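Local coordinates for tailspike protein (Siphovirus 9NA, PDB 3RIQ) that probably binds the lipopolysaccharide of Salmonella and cleaves its O-antigen as an endorhamnosidase, serving the phage as its receptor-recognition tailspike, at residues 283-286 against 291-294; 252-255 against 260-263. All blocks are in the same frame, centred on the assembly; numbering follows the deposited sequence.

In the fold
Both contacts lie in excursions from one flank of a right-handed beta-helix, in series along the chain, their centres about 6 Å apart. Contact 2, which includes the short strand 254-255, closes the excursion between strands 249-250 and 266-273; contact 1, without regular structure, joins two points of the long loop between strands 281-282 and 311-318, one coil further on. Contact 1 is small and buried, and depends on a single charged pair. Contact 2 is larger and only partly buried, adding a backbone hydrogen bond, a water and an apolar touch to its salt bridge. They meet directly, in a salt bridge of 2.8 Å between Asp285 OD1 and Arg261 NE.

Contact 1 (283-286 against 291-294); sequences NADT and ERVD
Asp285 presents its carboxylate to the edge of the Arg292 guanidinium, and the two flat groups lie nearly coplanar, their planes 19° apart. The grip is side-on and two-pronged: Arg292 NE donates to Asp285 OD1 at 3.1 Å in an almost straight bond, while Arg292 NH2 donates to Asp285 OD2 at 2.9 Å. Both oxygens are met on their syn sides, somewhat out of the carboxylate plane. Aspartate, short and stiff, sets its two oxygens where that edge can meet one each. Arginine suits the other place because its long arm can bridge backbones whose nearest CA atoms, those of Asp285 and Arg292, are 9.4 Å apart. With chi1 at -53°, Arg292 CG lies beside its backbone N; the extended chain to NE supplies the reach, and chi4 (81°) turns the guanidinium edge to the acid. The side chains themselves cross at about a right angle. The loop holding them projects from the flank of the right-handed beta-helix before the chain returns to strand 311-318. It packs Trp303 against Asp285 and Leu306 against Arg292, and Arg292 NH1 bonds to Tyr301 O. Arg261 NE forms a second salt bridge at Asp285 OD1, and Phe304 N donates to OD2. Four N-H donors, two to each oxygen, thus fix the rotation of the buried carboxylate.

Contact 2 (252-255 against 260-263); sequences QNEI and ARNY
Arg261 NH1 forms a salt bridge with Glu254 OE2 at 3.0 Å, and the carboxylate oxygen lies in the plane of the guanidinium, at its edge. The reverse is not true: NH1 comes from well above the carboxylate plane, and the two planes are steeply inclined to each other. A water makes a second link between these side chains, lying 2.6 Å from Glu254 OE1 and accepting from Arg261 NH2 at 2.9 Å. Glutamate's two oxygens serve arginine and water separately; the bend at chi2 (76°) turns them back toward Arg261, although its CB points away from the other segment. The strongest partner of Arg261 lies in the next loop, where its NE pairs with Asp285. Between the backbones, Ala260 N donates to Asn253 O at 2.8 Å. This bond lies beside the short antiparallel pair of strands 254-255 and 258-259, a hairpin projecting from the coils of the right-handed beta-helix familiar from the P22 tailspike family. Packing begins over the guanidinium face, where Asn253 CA sits 3.4 Å above the plane and over its centre. Asn253 adopts phi 63° and psi -139°, a conformation usual for glycine and unusual for asparagine, as the chain turns into strand 254-255; its ND2 probably hydrogen-bonds to Thr286 O. Farther out, Ile255 CD1 rests against Ala260 CB at 3.7 Å. The small methyl of Ala260 suits this close approach, and both side chains also touch Ile223 of strand 220-223.

Contact 1 (283-286 against 291-294)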
loop_
_atom_site.group_PDB
_atom_site.type_symbol
_atom_site.label_atom_id
_atom_site.label_comp_id
_atom_site.label_asym_id
_atom_site.label_seq_id
_atom_site.Cartn_x
_atom_site.Cartn_y
_atom_site.Cartn_z
ATOM N N ASN A 283 14.931 16.514 -2.054
ATOM C CA ASN A 283 15.952 17.161 -1.239
ATOM C C ASN A 283 15.782 18.675 -1.239
ATOM O O ASN A 283 15.270 19.258 -2.218
ATOM C CB ASN A 283 17.348 16.820 -1.787
ATOM C CG ASN A 283 17.764 15.388 -1.463
ATOM O OD1 ASN A 283 18.535 15.152 -0.516
ATOM N ND2 ASN A 283 17.253 14.424 -2.230
ATOM N N ALA A 284 16.269 19.324 -0.184
ATOM C CA ALA A 284 16.208 20.795 -0.073
ATOM C C ALA A 284 17.601 21.439 -0.074
ATOM O O ALA A 284 17.746 22.522 -0.623
ATOM C CB ALA A 284 15.430 21.199 1.182
ATOM N N ASP A 285 18.603 20.783 0.529
ATOM C CA ASP A 285 19.991 21.261 0.479
ATOM C C ASP A 285 20.825 20.350 -0.416
ATOM O O ASP A 285 20.614 19.114 -0.435
ATOM C CB ASP A 285 20.610 21.261 1.886
ATOM C CG ASP A 285 20.045 22.326 2.794
ATOM O OD1 ASP A 285 19.702 23.433 2.306
ATOM O OD2 ASP A 285 19.911 22.039 4.010
ATOM N N THR A 286 21.813 20.912 -1.110
ATOM C CA THR A 286 22.712 20.092 -1.917
ATOM C C THR A 286 24.092 20.756 -1.991
ATOM O O THR A 286 24.206 21.975 -1.822
ATOM C CB THR A 286 22.157 19.836 -3.339
ATOM O OG1 THR A 286 22.923 18.815 -3.974
ATOM C CG2 THR A 286 22.200 21.085 -4.220
ATOM N N GLU A 291 25.066 29.878 3.468
ATOM C CA GLU A 291 23.922 30.487 4.150
ATOM C C GLU A 291 22.691 30.577 3.235
ATOM O O GLU A 291 22.790 30.871 2.018
ATOM C CB GLU A 291 24.287 31.869 4.700
ATOM C CG GLU A 291 23.191 32.453 5.539
ATOM C CD GLU A 291 22.948 31.653 6.811
ATOM O OE1 GLU A 291 23.528 32.008 7.856
ATOM O OE2 GLU A 291 22.202 30.653 6.758
ATOM N N ARG A 292 21.534 30.267 3.812
ATOM C CA ARG A 292 20.299 30.297 3.059
ATOM C C ARG A 292 19.744 31.713 3.016
ATOM O O ARG A 292 19.929 32.494 3.959
ATOM C CB ARG A 292 19.318 29.343 3.719
ATOM C CG ARG A 292 19.912 27.937 3.917
ATOM C CD ARG A 292 18.792 26.881 4.124
ATOM N NE ARG A 292 19.315 25.564 4.570
ATOM C CZ ARG A 292 19.644 25.242 5.829
ATOM N NH1 ARG A 292 19.496 26.138 6.814
ATOM N NH2 ARG A 292 20.078 23.992 6.130
ATOM N N VAL A 293 19.096 32.043 1.906
ATOM C CA VAL A 293 18.537 33.371 1.733
ATOM C C VAL A 293 17.011 33.287 1.703
ATOM O O VAL A 293 16.436 32.601 0.850
ATOM C CB VAL A 293 19.059 34.033 0.426
ATOM C CG1 VAL A 293 18.542 35.441 0.343
ATOM C CG2 VAL A 293 20.599 34.048 0.395
ATOM N N ASP A 294 16.361 34.013 2.618
ATOM C CA ASP A 294 14.889 34.029 2.767
ATOM C C ASP A 294 14.395 32.582 3.066
ATOM O O ASP A 294 13.452 32.051 2.455
ATOM C CB ASP A 294 14.192 34.646 1.540
ATOM C CG ASP A 294 14.563 36.102 1.317
ATOM O OD1 ASP A 294 14.795 36.841 2.312
ATOM O OD2 ASP A 294 14.625 36.509 0.145
#

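Contact 2 (252-255 against 260-263)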
loop_
_atom_site.group_PDB
_atom_site.type_symbol
_atom_site.label_atom_id
_atom_site.label_comp_id
_atom_site.label_asym_id
_atom_site.label_seq_id
_atom_site.Cartn_x
_atom_site.Cartn_y
_atom_site.Cartn_z
ATOM N N GLN A 252 16.699 22.489 -4.916
ATOM C CA GLN A 252 17.624 22.762 -3.810
ATOM C C GLN A 252 18.316 24.117 -3.854
ATOM O O GLN A 252 18.551 24.671 -4.906
ATOM C CB GLN A 252 18.689 21.668 -3.743
ATOM C CG GLN A 252 18.111 20.254 -3.448
ATOM C CD GLN A 252 18.151 19.335 -4.631
ATOM O OE1 GLN A 252 19.172 19.215 -5.292
ATOM N NE2 GLN A 252 17.081 18.670 -4.891
ATOM N N ASN A 253 18.676 24.626 -2.696
ATOM C CA ASN A 253 19.492 25.838 -2.590
ATOM C C ASN A 253 18.789 27.077 -3.180
ATOM O O ASN A 253 17.619 27.219 -2.982
ATOM C CB ASN A 253 20.899 25.604 -3.156
ATOM C CG ASN A 253 21.665 24.472 -2.436
ATOM O OD1 ASN A 253 21.142 23.778 -1.578
ATOM N ND2 ASN A 253 22.919 24.298 -2.810
ATOM N N GLU A 254 19.498 27.943 -3.891
ATOM C CA GLU A 254 18.969 29.253 -4.333
ATOM C C GLU A 254 18.852 29.303 -5.853
ATOM O O GLU A 254 19.612 28.654 -6.544
ATOM C CB GLU A 254 19.896 30.403 -3.893
ATOM C CG GLU A 254 19.629 30.981 -2.474
ATOM C CD GLU A 254 20.133 30.084 -1.353
ATOM O OE1 GLU A 254 21.256 29.522 -1.469
ATOM O OE2 GLU A 254 19.440 29.988 -0.330
ATOM N N ILE A 255 17.922 30.122 -6.355
ATOM C CA ILE A 255 17.905 30.557 -7.767
ATOM C C ILE A 255 17.890 32.068 -7.747
ATOM O O ILE A 255 17.065 32.684 -7.038
ATOM C CB ILE A 255 16.651 30.077 -8.528
ATOM C CG1 ILE A 255 16.629 28.561 -8.601
ATOM C CG2 ILE A 255 16.662 30.676 -9.964
ATOM C CD1 ILE A 255 15.296 27.988 -9.114
ATOM N N ALA A 260 15.081 28.440 -3.189
ATOM C CA ALA A 260 14.137 27.812 -4.095
ATOM C C ALA A 260 13.586 26.509 -3.507
ATOM O O ALA A 260 13.010 25.674 -4.213
ATOM C CB ALA A 260 14.867 27.508 -5.430
ATOM N N ARG A 261 13.823 26.317 -2.218
ATOM C CA ARG A 261 13.482 25.082 -1.504
ATOM C C ARG A 261 11.973 24.937 -1.311
ATOM O O ARG A 261 11.195 25.786 -1.736
ATOM C CB ARG A 261 14.214 25.066 -0.169
ATOM C CG ARG A 261 15.750 25.032 -0.341
ATOM C CD ARG A 261 16.398 25.205 1.021
ATOM N NE ARG A 261 17.868 25.139 1.010
ATOM C CZ ARG A 261 18.683 26.177 0.812
ATOM N NH1 ARG A 261 18.192 27.398 0.561
ATOM N NH2 ARG A 261 20.001 25.997 0.877
ATOM N N ASN A 262 11.552 23.843 -0.678
ATOM C CA ASN A 262 10.136 23.474 -0.605
ATOM C C ASN A 262 9.805 22.750 0.679
ATOM O O ASN A 262 10.655 22.039 1.208
ATOM C CB ASN A 262 9.747 22.582 -1.797
ATOM C CG ASN A 262 10.082 23.224 -3.119
ATOM O OD1 ASN A 262 9.244 23.925 -3.702
ATOM N ND2 ASN A 262 11.323 22.999 -3.612
ATOM N N TYR A 263 8.551 22.892 1.120
ATOM C CA TYR A 263 8.083 22.405 2.411
ATOM C C TYR A 263 6.704 21.827 2.342
ATOM O O TYR A 263 5.864 22.278 1.541
ATOM C CB TYR A 263 8.026 23.566 3.453
ATOM C CG TYR A 263 9.393 24.061 3.876
ATOM C CD1 TYR A 263 10.016 23.561 5.027
ATOM C CD2 TYR A 263 10.075 25.024 3.124
ATOM C CE1 TYR A 263 11.288 23.981 5.404
ATOM C CE2 TYR A 263 11.337 25.466 3.502
ATOM C CZ TYR A 263 11.942 24.930 4.651
ATOM O OH TYR A 263 13.179 25.340 5.024
HETATM O O HOH W 1 22.011 28.035 0.577
#